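Thioesterase PA1618 (PDB 4QD8) probably hydrolyses acyl-CoA thioesters, perhaps 1,4-dihydroxy-2-naphthoyl-CoA, as a hotdog-fold thioesterase of the PaaI family. Local coordinates at residues Gly110-Ile118 with Ile130-Val138; Phe29-Ser40 with Leu62-Leu73. All coordinates share one frame; numbering follows the deposited sequence.

Interaction 1: residues Gly110-Ile118 with Ile130-Val138; sequences GRTTHVWDI and IARLTMAVV
A beta hairpin of the hotdog sheet brings H114, W116 and I118 beside M135, L133 and A131 as antiparallel hydrogen-bonded pairs. Each pair closes a two-bond ring, W116 N giving to L133 O at 2.8 Å and L133 N returning to W116 O at 3.0 Å, both in the carbonyl plane. Beyond the H114-M135 pair V137 N still reaches T112 O at 2.8 Å, but from well above the carbonyl plane, where the loop at R111-T112 leads into the strand.

The side chains of the hydrogen-bonded pairs face helix 56-72, the "sausage" that the hotdog sheet wraps. There I118 CD1 rests on L133 CB at 4.0 Å, and M135 CG meets the W116 indole at its CD1 edge, 4.1 Å away. M135 CG lies anti to its carbonyl carbon (chi1 -62°), and bends at the next two torsions lead the sulfur away from strand 113-118. H114 ND1 and W116 NE1 both bond to S71 on the helix. At the loop end, V137 CG2 sits over one face of the H114 imidazole, offset toward the rim and 3.7 Å from NE2, a CH-pi contact.

V115, D117, R132 and T134 occupy the other face, turned to the second subunit. V115 CG1 packs 3.8 Å from R132 CG, near the plane of the guanidinium at its edge. R132 and T134 bond to N88 and N90 of that subunit. D117 OD1 is salt-bridged to R119. A water donates to A131 O at 2.8 Å; its approach to D117 OD1 is so short that a bond there is doubtful.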
loop_
_atom_site.group_PDB
_atom_site.type_symbol
_atom_site.label_atom_id
_atom_site.label_comp_id
_atom_site.label_asym_id
_atom_site.label_seq_id
_atom_site.Cartn_x
_atom_site.Cartn_y
_atom_site.Cartn_z
ATOM N N GLY A 110 8.936 -15.421 6.297
ATOM C CA GLY A 110 8.117 -16.290 7.116
ATOM C C GLY A 110 7.923 -17.606 6.399
ATOM O O GLY A 110 8.479 -17.814 5.313
ATOM N N ARG A 111 7.145 -18.505 6.991
ATOM C CA ARG A 111 6.870 -19.763 6.316
ATOM C C ARG A 111 5.917 -19.643 5.129
ATOM O O ARG A 111 6.024 -20.411 4.177
ATOM C CB ARG A 111 6.329 -20.798 7.305
ATOM C CG ARG A 111 7.346 -21.216 8.330
ATOM C CD ARG A 111 6.866 -22.458 9.052
ATOM N NE ARG A 111 5.705 -22.187 9.892
ATOM C CZ ARG A 111 4.987 -23.134 10.492
ATOM N NH1 ARG A 111 5.304 -24.411 10.326
ATOM N NH2 ARG A 111 3.949 -22.805 11.252
ATOM N N THR A 112 4.982 -18.697 5.180
ATOM C CA THR A 112 3.956 -18.609 4.136
ATOM C C THR A 112 4.006 -17.292 3.358
ATOM O O THR A 112 3.420 -17.188 2.283
ATOM C CB THR A 112 2.542 -18.793 4.699
ATOM O OG1 THR A 112 2.272 -17.778 5.664
ATOM C CG2 THR A 112 2.400 -20.156 5.362
ATOM N N THR A 113 4.706 -16.300 3.902
ATOM C CA THR A 113 4.882 -15.022 3.201
ATOM C C THR A 113 6.300 -14.510 3.340
ATOM O O THR A 113 6.977 -14.795 4.323
ATOM C CB THR A 113 3.939 -13.917 3.733
ATOM O OG1 THR A 113 4.224 -13.688 5.117
ATOM C CG2 THR A 113 2.478 -14.298 3.551
ATOM N N HIS A 114 6.747 -13.748 2.344
ATOM C CA HIS A 114 8.030 -13.063 2.412
ATOM C C HIS A 114 7.736 -11.600 2.192
ATOM O O HIS A 114 6.855 -11.264 1.402
ATOM C CB HIS A 114 8.960 -13.496 1.279
ATOM C CG HIS A 114 9.483 -14.888 1.400
ATOM N ND1 HIS A 114 10.230 -15.483 0.404
ATOM C CD2 HIS A 114 9.372 -15.810 2.389
ATOM C CE1 HIS A 114 10.568 -16.705 0.782
ATOM N NE2 HIS A 114 10.052 -16.933 1.973
ATOM N N VAL A 115 8.479 -10.738 2.868
ATOM C CA VAL A 115 8.349 -9.293 2.648
ATOM C C VAL A 115 9.729 -8.738 2.290
ATOM O O VAL A 115 10.704 -8.937 3.028
ATOM C CB VAL A 115 7.769 -8.583 3.890
ATOM C CG1 VAL A 115 7.584 -7.082 3.617
ATOM C CG2 VAL A 115 6.429 -9.193 4.297
ATOM N N TRP A 116 9.807 -8.041 1.153
ATOM C CA TRP A 116 11.048 -7.466 0.633
ATOM C C TRP A 116 10.971 -5.938 0.593
ATOM O O TRP A 116 9.924 -5.384 0.241
ATOM C CB TRP A 116 11.305 -7.973 -0.796
ATOM C CG TRP A 116 11.580 -9.446 -0.850
ATOM C CD1 TRP A 116 10.695 -10.435 -1.167
ATOM C CD2 TRP A 116 12.816 -10.090 -0.539
ATOM N NE1 TRP A 116 11.317 -11.666 -1.075
ATOM C CE2 TRP A 116 12.621 -11.479 -0.692
ATOM C CE3 TRP A 116 14.075 -9.630 -0.134
ATOM C CZ2 TRP A 116 13.644 -12.419 -0.460
ATOM C CZ3 TRP A 116 15.099 -10.568 0.088
ATOM C CH2 TRP A 116 14.865 -11.942 -0.074
ATOM N N ASP A 117 12.080 -5.293 0.945
ATOM C CA ASP A 117 12.244 -3.842 0.870
ATOM C C ASP A 117 13.034 -3.579 -0.409
ATOM O O ASP A 117 14.137 -4.111 -0.573
ATOM C CB ASP A 117 13.030 -3.379 2.097
ATOM C CG ASP A 117 13.436 -1.920 2.029
ATOM O OD1 ASP A 117 12.563 -1.049 1.867
ATOM O OD2 ASP A 117 14.641 -1.648 2.173
ATOM N N ILE A 118 12.487 -2.802 -1.346
ATOM C CA ILE A 118 13.190 -2.600 -2.613
ATOM C C ILE A 118 13.402 -1.111 -2.863
ATOM O O ILE A 118 12.442 -0.338 -2.895
ATOM C CB ILE A 118 12.456 -3.285 -3.780
ATOM C CG1 ILE A 118 12.361 -4.786 -3.487
ATOM C CG2 ILE A 118 13.224 -3.088 -5.095
ATOM C CD1 ILE A 118 11.145 -5.444 -4.055
ATOM N N ILE A 130 10.552 3.777 -3.913
ATOM C CA ILE A 130 10.722 2.770 -2.876
ATOM C C ILE A 130 9.535 1.833 -2.968
ATOM O O ILE A 130 8.397 2.284 -3.088
ATOM C CB ILE A 130 10.862 3.366 -1.450
ATOM C CG1 ILE A 130 10.915 2.235 -0.410
ATOM C CG2 ILE A 130 9.718 4.357 -1.122
ATOM C CD1 ILE A 130 11.316 2.730 0.977
ATOM N N ALA A 131 9.789 0.526 -2.937
ATOM C CA ALA A 131 8.708 -0.441 -3.070
ATOM C C ALA A 131 8.744 -1.408 -1.908
ATOM O O ALA A 131 9.800 -1.651 -1.330
ATOM C CB ALA A 131 8.811 -1.202 -4.391
ATOM N N ARG A 132 7.584 -1.951 -1.562
ATOM C CA ARG A 132 7.557 -3.084 -0.640
ATOM C C ARG A 132 6.733 -4.202 -1.249
ATOM O O ARG A 132 5.636 -3.991 -1.791
ATOM C CB ARG A 132 7.059 -2.685 0.755
ATOM C CG ARG A 132 7.360 -3.769 1.814
ATOM C CD ARG A 132 7.108 -3.288 3.244
ATOM N NE ARG A 132 5.686 -3.147 3.510
ATOM C CZ ARG A 132 5.029 -1.995 3.546
ATOM N NH1 ARG A 132 5.677 -0.845 3.382
ATOM N NH2 ARG A 132 3.724 -1.996 3.765
ATOM N N LEU A 133 7.291 -5.406 -1.214
ATOM C CA LEU A 133 6.670 -6.534 -1.891
ATOM C C LEU A 133 6.393 -7.663 -0.908
ATOM O O LEU A 133 7.278 -8.048 -0.143
ATOM C CB LEU A 133 7.616 -7.064 -2.973
ATOM C CG LEU A 133 7.154 -8.310 -3.743
ATOM C CD1 LEU A 133 5.874 -8.053 -4.525
ATOM C CD2 LEU A 133 8.301 -8.745 -4.689
ATOM N N THR A 134 5.160 -8.153 -0.919
ATOM C CA THR A 134 4.777 -9.362 -0.170
ATOM C C THR A 134 4.578 -10.528 -1.138
ATOM O O THR A 134 3.735 -10.461 -2.032
ATOM C CB THR A 134 3.488 -9.127 0.598
ATOM O OG1 THR A 134 3.654 -7.967 1.419
ATOM C CG2 THR A 134 3.132 -10.346 1.491
ATOM N N MET A 135 5.365 -11.591 -0.951
ATOM C CA MET A 135 5.265 -12.803 -1.763
ATOM C C MET A 135 4.528 -13.862 -0.968
ATOM O O MET A 135 4.676 -13.936 0.245
ATOM C CB MET A 135 6.669 -13.336 -2.080
ATOM C CG MET A 135 7.537 -12.382 -2.890
ATOM S SD MET A 135 6.899 -12.126 -4.554
ATOM C CE MET A 135 7.047 -13.780 -5.247
ATOM N N ALA A 136 3.726 -14.673 -1.650
ATOM C CA ALA A 136 3.131 -15.857 -1.029
ATOM C C ALA A 136 4.019 -17.061 -1.327
ATOM O O ALA A 136 4.524 -17.217 -2.434
ATOM C CB ALA A 136 1.745 -16.095 -1.557
ATOM N N VAL A 137 4.198 -17.912 -0.326
ATOM C CA VAL A 137 4.934 -19.163 -0.506
ATOM C C VAL A 137 3.885 -20.262 -0.655
ATOM O O VAL A 137 3.080 -20.471 0.253
ATOM C CB VAL A 137 5.844 -19.446 0.695
ATOM C CG1 VAL A 137 6.680 -20.705 0.439
ATOM C CG2 VAL A 137 6.748 -18.262 0.951
ATOM N N VAL A 138 3.883 -20.931 -1.808
ATOM C CA VAL A 138 2.808 -21.854 -2.186
ATOM C C VAL A 138 3.372 -23.249 -2.473
ATOM O O VAL A 138 4.331 -23.387 -3.228
ATOM C CB VAL A 138 2.059 -21.340 -3.435
ATOM C CG1 VAL A 138 0.831 -22.191 -3.717
ATOM C CG2 VAL A 138 1.665 -19.870 -3.265
HETATM O O HOH W 1 10.163 -1.190 1.456
#

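Interaction 2: residues Phe29-Ser40 with Leu62-Leu73; sequences FEAFDDESLTAS and LAESLGSMASYL
L37, A39 and F29 pack on L66, L62 and M69, laying the hairpin of strands 28-32 and 36-42 along the central helix of the hotdog fold. Strand 36-40 runs roughly antiparallel to helix 62-72, at 145° with 8.8 Å between axes, and no hydrogen bond joins the two segments.

Aliphatic contacts centre on L66 CD1, which lies 3.6 Å from L37 CG and 4.1 Å from A39 CB. The L37 and L66 side chains slide past each other in opposite directions. With CG anti to the backbone N (chi1 -178°), L37 extends over the helix and touches A70 CB. L37 CD2 also lies 4.1 Å from L73 CD1. Toward the start of the helix segment A39 CB meets L62 CD1 at 4.0 Å. L66 also packs on A102 and A104 of strand 99-106, so one leucine touches two neighbouring strands.

Around the F29 ring, A39 CB lies over one face, offset toward the rim, S65 O at the edge in its plane, and M69 passes obliquely. M69 CG is anti to its backbone N (chi1 -171°), and two further bends carry the chain past the ring. M69 CB lies 3.8 Å from F29 CE2 and CE 3.9 Å from F29 CZ, while the sulfur stands oblique to the ring in a Met-aromatic contact. L13 of helix 10-15 packs on both F29 and M69.

Polar bonds shape each partner separately. In the hairpin E30 and A31 both face T38 in a classic beta bulge, and D33 forms an Asx turn, its OD1 taking E35 N and S36 OG from opposite faces of the carboxylate. On the helix, S68 N and S68 OG likewise approach E64 O from opposite faces, the hydroxyl at 2.7 Å.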
loop_
_atom_site.group_PDB
_atom_site.type_symbol
_atom_site.label_atom_id
_atom_site.label_comp_id
_atom_site.label_asym_id
_atom_site.label_seq_id
_atom_site.Cartn_x
_atom_site.Cartn_y
_atom_site.Cartn_z
ATOM N N PHE A 29 20.093 -8.641 -13.823
ATOM C CA PHE A 29 20.587 -8.912 -12.476
ATOM C C PHE A 29 22.085 -8.651 -12.461
ATOM O O PHE A 29 22.811 -9.213 -13.284
ATOM C CB PHE A 29 20.258 -10.346 -12.061
ATOM C CG PHE A 29 18.785 -10.565 -11.859
ATOM C CD1 PHE A 29 17.960 -10.844 -12.935
ATOM C CD2 PHE A 29 18.221 -10.433 -10.597
ATOM C CE1 PHE A 29 16.586 -11.008 -12.758
ATOM C CE2 PHE A 29 16.864 -10.595 -10.407
ATOM C CZ PHE A 29 16.038 -10.882 -11.493
ATOM N N GLU A 30 22.528 -7.796 -11.538
ATOM C CA GLU A 30 23.859 -7.194 -11.598
ATOM C C GLU A 30 24.800 -7.627 -10.499
ATOM O O GLU A 30 26.013 -7.718 -10.703
ATOM C CB GLU A 30 23.738 -5.682 -11.455
ATOM C CG GLU A 30 22.673 -5.060 -12.296
ATOM C CD GLU A 30 23.053 -3.675 -12.710
ATOM O OE1 GLU A 30 23.067 -3.420 -13.935
ATOM O OE2 GLU A 30 23.337 -2.850 -11.807
ATOM N N ALA A 31 24.250 -7.820 -9.309
ATOM C CA ALA A 31 25.071 -7.978 -8.119
ATOM C C ALA A 31 24.293 -8.654 -7.014
ATOM O O ALA A 31 23.061 -8.632 -6.995
ATOM C CB ALA A 31 25.563 -6.623 -7.644
ATOM N N PHE A 32 25.025 -9.264 -6.092
ATOM C CA PHE A 32 24.429 -9.766 -4.868
ATOM C C PHE A 32 25.462 -9.789 -3.753
ATOM O O PHE A 32 26.667 -9.732 -4.006
ATOM C CB PHE A 32 23.819 -11.153 -5.079
ATOM C CG PHE A 32 24.831 -12.253 -5.267
ATOM C CD1 PHE A 32 25.328 -12.954 -4.174
ATOM C CD2 PHE A 32 25.267 -12.596 -6.542
ATOM C CE1 PHE A 32 26.255 -13.973 -4.346
ATOM C CE2 PHE A 32 26.193 -13.617 -6.727
ATOM C CZ PHE A 32 26.689 -14.305 -5.623
ATOM N N ASP A 33 24.988 -9.835 -2.515
ATOM C CA ASP A 33 25.863 -10.157 -1.393
ATOM C C ASP A 33 25.090 -10.999 -0.391
ATOM O O ASP A 33 24.047 -11.553 -0.733
ATOM C CB ASP A 33 26.511 -8.909 -0.765
ATOM C CG ASP A 33 25.500 -7.889 -0.261
ATOM O OD1 ASP A 33 24.333 -8.245 -0.007
ATOM O OD2 ASP A 33 25.884 -6.710 -0.105
ATOM N N ASP A 34 25.582 -11.105 0.841
ATOM C CA ASP A 34 24.941 -11.981 1.820
ATOM C C ASP A 34 23.552 -11.526 2.240
ATOM O O ASP A 34 22.807 -12.298 2.843
ATOM C CB ASP A 34 25.796 -12.094 3.080
ATOM C CG ASP A 34 27.021 -12.946 2.874
ATOM O OD1 ASP A 34 27.145 -13.562 1.789
ATOM O OD2 ASP A 34 27.845 -13.008 3.811
ATOM N N GLU A 35 23.208 -10.278 1.931
ATOM C CA GLU A 35 21.972 -9.689 2.438
ATOM C C GLU A 35 21.121 -9.043 1.363
ATOM O O GLU A 35 20.064 -8.511 1.668
ATOM C CB GLU A 35 22.277 -8.577 3.432
ATOM C CG GLU A 35 23.145 -8.935 4.599
ATOM C CD GLU A 35 23.552 -7.688 5.350
ATOM O OE1 GLU A 35 23.323 -6.584 4.807
ATOM O OE2 GLU A 35 24.096 -7.806 6.470
ATOM N N SER A 36 21.592 -9.022 0.124
ATOM C CA SER A 36 20.870 -8.248 -0.893
ATOM C C SER A 36 21.072 -8.770 -2.302
ATOM O O SER A 36 22.017 -9.510 -2.578
ATOM C CB SER A 36 21.274 -6.770 -0.825
ATOM O OG SER A 36 22.610 -6.586 -1.269
ATOM N N LEU A 37 20.164 -8.373 -3.193
ATOM C CA LEU A 37 20.236 -8.740 -4.600
ATOM C C LEU A 37 19.930 -7.469 -5.388
ATOM O O LEU A 37 19.062 -6.695 -4.992
ATOM C CB LEU A 37 19.223 -9.841 -4.910
ATOM C CG LEU A 37 19.184 -10.379 -6.346
ATOM C CD1 LEU A 37 20.532 -10.959 -6.777
ATOM C CD2 LEU A 37 18.060 -11.399 -6.535
ATOM N N THR A 38 20.665 -7.241 -6.478
ATOM C CA THR A 38 20.584 -5.970 -7.216
ATOM C C THR A 38 20.317 -6.226 -8.702
ATOM O O THR A 38 20.923 -7.119 -9.297
ATOM C CB THR A 38 21.902 -5.164 -7.060
ATOM O OG1 THR A 38 22.123 -4.843 -5.675
ATOM C CG2 THR A 38 21.860 -3.873 -7.877
ATOM N N ALA A 39 19.393 -5.457 -9.292
ATOM C CA ALA A 39 19.111 -5.524 -10.729
ATOM C C ALA A 39 18.875 -4.116 -11.240
ATOM O O ALA A 39 18.443 -3.256 -10.488
ATOM C CB ALA A 39 17.869 -6.378 -11.005
ATOM N N SER A 40 19.143 -3.891 -12.522
ATOM C CA SER A 40 18.925 -2.586 -13.128
ATOM C C SER A 40 18.128 -2.725 -14.412
ATOM O O SER A 40 17.957 -3.831 -14.931
ATOM C CB SER A 40 20.253 -1.891 -13.408
ATOM O OG SER A 40 20.934 -2.543 -14.466
ATOM N N LEU A 62 10.361 -3.927 -12.345
ATOM C CA LEU A 62 11.713 -4.157 -11.855
ATOM C C LEU A 62 11.693 -4.651 -10.405
ATOM O O LEU A 62 12.335 -5.656 -10.070
ATOM C CB LEU A 62 12.553 -2.890 -11.978
ATOM C CG LEU A 62 13.983 -2.994 -11.451
ATOM C CD1 LEU A 62 14.723 -4.168 -12.100
ATOM C CD2 LEU A 62 14.707 -1.663 -11.715
ATOM N N ALA A 63 10.921 -3.976 -9.562
ATOM C CA ALA A 63 10.866 -4.331 -8.142
ATOM C C ALA A 63 10.331 -5.741 -7.955
ATOM O O ALA A 63 10.884 -6.528 -7.166
ATOM C CB ALA A 63 10.008 -3.329 -7.375
ATOM N N GLU A 64 9.266 -6.068 -8.679
ATOM C CA GLU A 64 8.630 -7.380 -8.515
ATOM C C GLU A 64 9.471 -8.499 -9.136
ATOM O O GLU A 64 9.511 -9.609 -8.597
ATOM C CB GLU A 64 7.176 -7.385 -9.025
ATOM C CG GLU A 64 6.432 -8.648 -8.619
ATOM C CD GLU A 64 4.928 -8.468 -8.388
ATOM O OE1 GLU A 64 4.434 -7.331 -8.136
ATOM O OE2 GLU A 64 4.257 -9.509 -8.432
ATOM N N SER A 65 10.167 -8.214 -10.239
ATOM C CA SER A 65 11.103 -9.184 -10.816
ATOM C C SER A 65 12.190 -9.506 -9.810
ATOM O O SER A 65 12.532 -10.668 -9.601
ATOM C CB SER A 65 11.788 -8.629 -12.077
ATOM O OG SER A 65 11.040 -8.918 -13.240
ATOM N N LEU A 66 12.735 -8.459 -9.208
ATOM C CA LEU A 66 13.852 -8.575 -8.295
ATOM C C LEU A 66 13.430 -9.310 -7.035
ATOM O O LEU A 66 14.065 -10.276 -6.637
ATOM C CB LEU A 66 14.393 -7.182 -7.950
ATOM C CG LEU A 66 15.567 -7.145 -6.981
ATOM C CD1 LEU A 66 16.694 -8.043 -7.489
ATOM C CD2 LEU A 66 16.054 -5.720 -6.827
ATOM N N GLY A 67 12.339 -8.871 -6.415
ATOM C CA GLY A 67 11.871 -9.514 -5.199
ATOM C C GLY A 67 11.388 -10.939 -5.399
ATOM O O GLY A 67 11.584 -11.784 -4.516
ATOM N N SER A 68 10.751 -11.220 -6.532
ATOM C CA SER A 68 10.281 -12.581 -6.791
ATOM C C SER A 68 11.459 -13.529 -6.971
ATOM O O SER A 68 11.430 -14.671 -6.495
ATOM C CB SER A 68 9.374 -12.630 -8.016
ATOM O OG SER A 68 8.221 -11.835 -7.790
ATOM N N MET A 69 12.498 -13.053 -7.645
ATOM C CA MET A 69 13.697 -13.864 -7.840
ATOM C C MET A 69 14.389 -14.080 -6.501
ATOM O O MET A 69 14.853 -15.185 -6.195
ATOM C CB MET A 69 14.656 -13.201 -8.824
ATOM C CG MET A 69 15.815 -14.091 -9.224
ATOM S SD MET A 69 15.224 -15.469 -10.224
ATOM C CE MET A 69 14.865 -14.626 -11.767
ATOM N N ALA A 70 14.454 -13.028 -5.694
ATOM C CA ALA A 70 15.002 -13.155 -4.342
ATOM C C ALA A 70 14.250 -14.220 -3.522
ATOM O O ALA A 70 14.879 -15.023 -2.833
ATOM C CB ALA A 70 14.993 -11.823 -3.638
ATOM N N SER A 71 12.917 -14.236 -3.599
ATOM C CA SER A 71 12.132 -15.273 -2.910
ATOM C C SER A 71 12.444 -16.666 -3.418
ATOM O O SER A 71 12.576 -17.604 -2.633
ATOM C CB SER A 71 10.633 -15.010 -3.034
ATOM O OG SER A 71 10.215 -14.142 -2.011
ATOM N N TYR A 72 12.567 -16.802 -4.731
ATOM C CA TYR A 72 12.915 -18.094 -5.306
ATOM C C TYR A 72 14.246 -18.636 -4.815
ATOM O O TYR A 72 14.402 -19.852 -4.667
ATOM C CB TYR A 72 12.871 -18.024 -6.827
ATOM C CG TYR A 72 11.548 -18.503 -7.334
ATOM C CD1 TYR A 72 11.275 -19.865 -7.416
ATOM C CD2 TYR A 72 10.548 -17.603 -7.688
ATOM C CE1 TYR A 72 10.049 -20.322 -7.867
ATOM C CE2 TYR A 72 9.323 -18.047 -8.139
ATOM C CZ TYR A 72 9.080 -19.407 -8.229
ATOM O OH TYR A 72 7.861 -19.846 -8.684
ATOM N N LEU A 73 15.175 -17.740 -4.512
ATOM C CA LEU A 73 16.507 -18.125 -4.039
ATOM C C LEU A 73 16.498 -18.432 -2.547
ATOM O O LEU A 73 17.517 -18.832 -1.985
ATOM C CB LEU A 73 17.511 -17.002 -4.313
ATOM C CG LEU A 73 17.811 -16.688 -5.780
ATOM C CD1 LEU A 73 18.565 -15.399 -5.917
ATOM C CD2 LEU A 73 18.620 -17.839 -6.384
#

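From the N terminus, the hairpin of strands 28-32 and 36-42 comes first, and interaction 2 closes the loop between it and helix 56-72. The chain then passes through strands 80-91 and 99-106 before interaction 1 joins strands 113-121 and 127-139 in a hairpin. The two closures follow in series, neither nesting nor crossing. Strand 99-106 bridges them within the sheet, pairing with 36-42 on one side and 113-121 on the other. The helix ties them together as well: S71 of interaction 2 serves both polar rings of interaction 1, and A63 O packs against I118 CD1.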